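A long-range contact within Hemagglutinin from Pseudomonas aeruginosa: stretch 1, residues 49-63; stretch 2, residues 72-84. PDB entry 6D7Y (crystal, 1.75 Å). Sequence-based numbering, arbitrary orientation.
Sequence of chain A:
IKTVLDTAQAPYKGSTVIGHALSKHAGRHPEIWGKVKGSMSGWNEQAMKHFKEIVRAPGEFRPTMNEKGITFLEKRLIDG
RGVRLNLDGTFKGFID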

# COMPACT_ATOMS: atom_id res chain seq x y z
N LYS A 49 -2.09 6.89 -6.07
CA LYS A 49 -1.29 8.12 -5.91
C LYS A 49 -0.20 7.87 -4.86
O LYS A 49 0.98 8.15 -5.10
CB LYS A 49 -2.17 9.31 -5.53
CG LYS A 49 -1.41 10.59 -5.19
CD LYS A 49 -2.36 11.75 -4.93
CE LYS A 49 -1.68 12.87 -4.15
NZ LYS A 49 -0.46 13.41 -4.80
N HIS A 50 -0.61 7.34 -3.70
CA HIS A 50 0.35 6.99 -2.63
C HIS A 50 1.38 5.99 -3.12
O HIS A 50 2.57 6.14 -2.87
CB HIS A 50 -0.34 6.37 -1.44
CG HIS A 50 -1.02 7.35 -0.54
ND1 HIS A 50 -0.33 8.16 0.33
CD2 HIS A 50 -2.34 7.58 -0.31
CE1 HIS A 50 -1.19 8.86 1.04
NE2 HIS A 50 -2.41 8.53 0.67
N PHE A 51 0.91 4.94 -3.78
CA PHE A 51 1.78 3.92 -4.30
C PHE A 51 2.88 4.53 -5.18
O PHE A 51 4.07 4.29 -4.95
CB PHE A 51 0.96 2.90 -5.09
CG PHE A 51 1.78 1.80 -5.67
CD1 PHE A 51 2.22 0.76 -4.88
CD2 PHE A 51 2.11 1.81 -7.03
CE1 PHE A 51 2.97 -0.27 -5.41
CE2 PHE A 51 2.87 0.78 -7.57
CZ PHE A 51 3.29 -0.26 -6.75
N LYS A 52 2.48 5.30 -6.19
CA LYS A 52 3.45 5.96 -7.09
C LYS A 52 4.40 6.89 -6.34
O LYS A 52 5.59 6.97 -6.67
CB LYS A 52 2.74 6.71 -8.21
CG LYS A 52 2.10 5.78 -9.23
CD LYS A 52 1.49 6.55 -10.39
CE LYS A 52 0.84 5.61 -11.39
NZ LYS A 52 1.79 4.62 -11.96
N GLU A 53 3.89 7.60 -5.34
CA GLU A 53 4.74 8.47 -4.53
C GLU A 53 5.81 7.69 -3.77
O GLU A 53 6.99 8.06 -3.78
CB GLU A 53 3.91 9.31 -3.56
CG GLU A 53 3.13 10.43 -4.25
CD GLU A 53 2.26 11.26 -3.31
OE1 GLU A 53 2.05 10.86 -2.15
OE2 GLU A 53 1.78 12.33 -3.75
N ILE A 54 5.40 6.58 -3.15
CA ILE A 54 6.32 5.73 -2.39
C ILE A 54 7.40 5.13 -3.29
O ILE A 54 8.56 5.06 -2.90
CB ILE A 54 5.54 4.62 -1.62
CG1 ILE A 54 4.59 5.27 -0.60
CG2 ILE A 54 6.50 3.68 -0.91
CD1 ILE A 54 3.50 4.36 -0.06
N VAL A 55 7.00 4.71 -4.48
CA VAL A 55 7.93 4.15 -5.45
C VAL A 55 8.96 5.19 -5.92
O VAL A 55 10.13 4.86 -6.04
CB VAL A 55 7.18 3.58 -6.67
CG1 VAL A 55 8.13 3.21 -7.80
CG2 VAL A 55 6.35 2.38 -6.25
N ARG A 56 8.54 6.43 -6.15
CA ARG A 56 9.49 7.45 -6.65
C ARG A 56 10.34 8.12 -5.57
O ARG A 56 11.37 8.73 -5.88
CB ARG A 56 8.78 8.53 -7.50
CG ARG A 56 7.88 9.50 -6.75
CD ARG A 56 7.42 10.62 -7.66
NE ARG A 56 6.63 10.13 -8.80
CZ ARG A 56 5.30 9.98 -8.82
NH1 ARG A 56 4.55 10.28 -7.76
NH2 ARG A 56 4.71 9.53 -9.92
N ALA A 57 9.92 8.01 -4.31
CA ALA A 57 10.66 8.60 -3.19
C ALA A 57 12.00 7.91 -2.95
O ALA A 57 12.18 6.77 -3.33
CB ALA A 57 9.83 8.54 -1.93
N PRO A 58 12.98 8.63 -2.36
CA PRO A 58 14.24 7.98 -2.05
C PRO A 58 14.06 6.90 -0.96
O PRO A 58 13.10 6.92 -0.19
CB PRO A 58 15.11 9.13 -1.54
CG PRO A 58 14.57 10.33 -2.22
CD PRO A 58 13.09 10.10 -2.27
N GLY A 59 15.01 5.99 -0.90
CA GLY A 59 14.96 4.88 0.03
C GLY A 59 14.97 3.68 -0.87
O GLY A 59 15.00 3.82 -2.08
N GLU A 60 14.92 2.50 -0.30
CA GLU A 60 14.97 1.30 -1.11
C GLU A 60 14.03 0.21 -0.63
O GLU A 60 13.66 0.16 0.55
CB GLU A 60 16.39 0.70 -1.03
CG GLU A 60 17.55 1.62 -1.39
CD GLU A 60 17.69 1.94 -2.88
OE1 GLU A 60 16.98 1.34 -3.74
OE2 GLU A 60 18.54 2.79 -3.20
N PHE A 61 13.66 -0.67 -1.56
CA PHE A 61 12.97 -1.87 -1.20
C PHE A 61 14.03 -2.82 -0.63
O PHE A 61 15.18 -2.87 -1.11
CB PHE A 61 12.29 -2.57 -2.39
CG PHE A 61 10.96 -2.02 -2.77
CD1 PHE A 61 9.80 -2.50 -2.16
CD2 PHE A 61 10.84 -1.04 -3.73
CE1 PHE A 61 8.56 -1.99 -2.49
CE2 PHE A 61 9.60 -0.51 -4.07
CZ PHE A 61 8.45 -0.99 -3.45
N ARG A 62 13.65 -3.58 0.38
CA ARG A 62 14.52 -4.57 0.99
C ARG A 62 13.77 -5.88 1.19
O ARG A 62 12.66 -5.85 1.70
CB ARG A 62 14.99 -4.07 2.33
CG ARG A 62 15.87 -2.85 2.21
CD ARG A 62 16.51 -2.49 3.52
NE ARG A 62 17.43 -1.37 3.34
CZ ARG A 62 17.09 -0.08 3.38
NH1 ARG A 62 18.02 0.85 3.20
NH2 ARG A 62 15.82 0.29 3.61
N PRO A 63 14.39 -7.02 0.82
CA PRO A 63 13.75 -8.32 1.13
C PRO A 63 13.77 -8.43 2.66
O PRO A 63 14.83 -8.19 3.28
CB PRO A 63 14.68 -9.33 0.48
CG PRO A 63 15.48 -8.56 -0.49
CD PRO A 63 15.65 -7.20 0.10
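Stretch 2 (72-84) FLEKRLIDGRGVR

Stretch 2 packs as a β-hairpin against stretch 1 in two ways at once, covering the C-terminal part of the helix with side chains and pairing one edge with the extended segment that follows, for 917 Å² of buried surface. Its first strand, 72-76, leads through a type I turn from L77 to G80 into the second, 82-84, and the two are joined by backbone bonds between K75 and V83.

The second strand crosses helix 49-56 nearly at right angles (-96°), with the axes 8.5 Å apart at closest approach. I54 is central here: its CD1 lies 3.6 Å from V83 CG2, and its CG1 is 4.0 Å from L77 CD1. A57 CB adds a contact of 3.8 Å to L77 CD2, and F51 meets V83 through its ring edge. Beside this apolar patch, R81 takes m, t, m for chi1 to chi3, and its NH1 donates both to E53 OE1 (2.8 Å), forming a salt bridge, and to H50 ND1 (3.1 Å). Its guanidinium lies with one face over I54 CG1, while D79 binds the same group from within stretch 2.

K75, fully extended with all four chi angles t, reaches the end of the helix. There NZ donates to I54 O (2.9 Å) and A57 O (2.6 Å), and weakly to V55 O (3.1 Å), so that its charge meets carbonyls left free as the chain departs from helical geometry at A57.

Beyond the loop, stretch 1 runs antiparallel to strand 72-76. R62 and E74 form a hydrogen-bonded pair, with R62 N to E74 O at 2.8 Å and E74 N to R62 O at 3.0 Å; P63 and L73 follow as a non-hydrogen-bonded pair. The F61 ring covers K75, whose CB stands 3.6 Å from the ring centroid in a CH-pi contact.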

# COMPACT_ATOMS: atom_id res chain seq x y z
N PHE A 72 9.01 -10.77 2.14
CA PHE A 72 8.40 -9.78 1.28
C PHE A 72 9.43 -8.74 0.86
O PHE A 72 10.50 -8.65 1.48
CB PHE A 72 7.30 -9.01 2.02
CG PHE A 72 6.16 -9.85 2.53
CD1 PHE A 72 5.19 -10.31 1.67
CD2 PHE A 72 6.02 -10.10 3.88
CE1 PHE A 72 4.13 -11.05 2.14
CE2 PHE A 72 4.96 -10.83 4.36
CZ PHE A 72 4.02 -11.32 3.49
N LEU A 73 9.10 -7.95 -0.16
CA LEU A 73 9.94 -6.82 -0.55
C LEU A 73 9.26 -5.62 0.08
O LEU A 73 8.10 -5.33 -0.22
CB LEU A 73 10.05 -6.66 -2.06
CG LEU A 73 10.52 -7.89 -2.82
CD1 LEU A 73 10.44 -7.64 -4.31
CD2 LEU A 73 11.93 -8.32 -2.41
N GLU A 74 9.99 -4.87 0.91
CA GLU A 74 9.41 -3.75 1.63
C GLU A 74 10.19 -2.47 1.51
O GLU A 74 11.40 -2.47 1.64
CB GLU A 74 9.35 -4.13 3.13
CG GLU A 74 8.47 -5.34 3.40
CD GLU A 74 8.38 -5.74 4.84
OE1 GLU A 74 9.03 -5.11 5.71
OE2 GLU A 74 7.68 -6.74 5.11
N LYS A 75 9.47 -1.39 1.21
CA LYS A 75 10.05 -0.05 1.15
C LYS A 75 9.28 0.78 2.18
O LYS A 75 8.06 0.91 2.05
CB LYS A 75 9.93 0.55 -0.21
CG LYS A 75 10.56 1.93 -0.32
CD LYS A 75 10.55 2.46 -1.72
CE LYS A 75 11.23 3.82 -1.78
NZ LYS A 75 11.33 4.27 -3.19
N ARG A 76 9.97 1.30 3.20
CA ARG A 76 9.35 2.14 4.22
C ARG A 76 9.98 3.53 4.16
O ARG A 76 11.21 3.65 4.17
CB ARG A 76 9.55 1.57 5.61
CG ARG A 76 8.94 0.21 5.85
CD ARG A 76 9.12 -0.16 7.31
NE ARG A 76 8.50 -1.42 7.69
CZ ARG A 76 7.30 -1.56 8.27
NH1 ARG A 76 6.51 -0.49 8.48
NH2 ARG A 76 6.86 -2.78 8.61
N LEU A 77 9.13 4.55 4.07
CA LEU A 77 9.59 5.91 3.97
C LEU A 77 9.74 6.53 5.32
O LEU A 77 9.11 6.13 6.28
CB LEU A 77 8.61 6.76 3.16
CG LEU A 77 8.32 6.30 1.73
CD1 LEU A 77 7.52 7.40 1.05
CD2 LEU A 77 9.58 6.04 0.93
N ILE A 78 10.58 7.55 5.37
CA ILE A 78 10.78 8.29 6.59
C ILE A 78 9.43 8.93 7.06
O ILE A 78 9.20 9.05 8.25
CB ILE A 78 11.87 9.36 6.38
CG1 ILE A 78 12.30 10.00 7.70
CG2 ILE A 78 11.43 10.39 5.34
CD1 ILE A 78 12.98 9.01 8.63
N ASP A 79 8.53 9.25 6.12
CA ASP A 79 7.20 9.85 6.47
C ASP A 79 6.16 8.85 7.04
O ASP A 79 5.03 9.22 7.31
CB ASP A 79 6.59 10.66 5.29
CG ASP A 79 6.10 9.78 4.11
OD1 ASP A 79 5.81 8.58 4.29
OD2 ASP A 79 5.94 10.34 2.99
N GLY A 80 6.57 7.59 7.21
CA GLY A 80 5.72 6.58 7.82
C GLY A 80 4.98 5.67 6.88
O GLY A 80 4.54 4.61 7.30
N ARG A 81 4.83 6.07 5.62
CA ARG A 81 4.18 5.25 4.63
C ARG A 81 5.15 4.21 4.07
O ARG A 81 6.36 4.43 3.99
CB ARG A 81 3.69 6.11 3.47
CG ARG A 81 2.68 7.18 3.84
CD ARG A 81 2.31 7.98 2.59
NE ARG A 81 3.46 8.71 2.06
CZ ARG A 81 3.53 9.27 0.86
NH1 ARG A 81 2.53 9.20 -0.00
NH2 ARG A 81 4.63 9.94 0.53
N GLY A 82 4.61 3.09 3.66
CA GLY A 82 5.43 2.07 3.09
C GLY A 82 4.60 1.13 2.24
O GLY A 82 3.38 1.11 2.35
N VAL A 83 5.29 0.34 1.42
CA VAL A 83 4.63 -0.67 0.54
C VAL A 83 5.32 -2.01 0.72
O VAL A 83 6.55 -2.08 0.87
CB VAL A 83 4.71 -0.26 -0.94
CG1 VAL A 83 4.30 -1.40 -1.86
CG2 VAL A 83 3.82 0.95 -1.18
N ARG A 84 4.50 -3.06 0.74
CA ARG A 84 4.96 -4.41 0.87
C ARG A 84 4.50 -5.14 -0.38
O ARG A 84 3.34 -5.06 -0.77
CB ARG A 84 4.37 -5.09 2.10
CG ARG A 84 4.66 -6.57 2.26
CD ARG A 84 4.08 -7.10 3.56
NE ARG A 84 4.92 -6.72 4.71
CZ ARG A 84 4.52 -6.68 5.98
NH1 ARG A 84 3.25 -6.88 6.30
NH2 ARG A 84 5.40 -6.33 6.94
O HOH W 1 12.69 0.64 3.28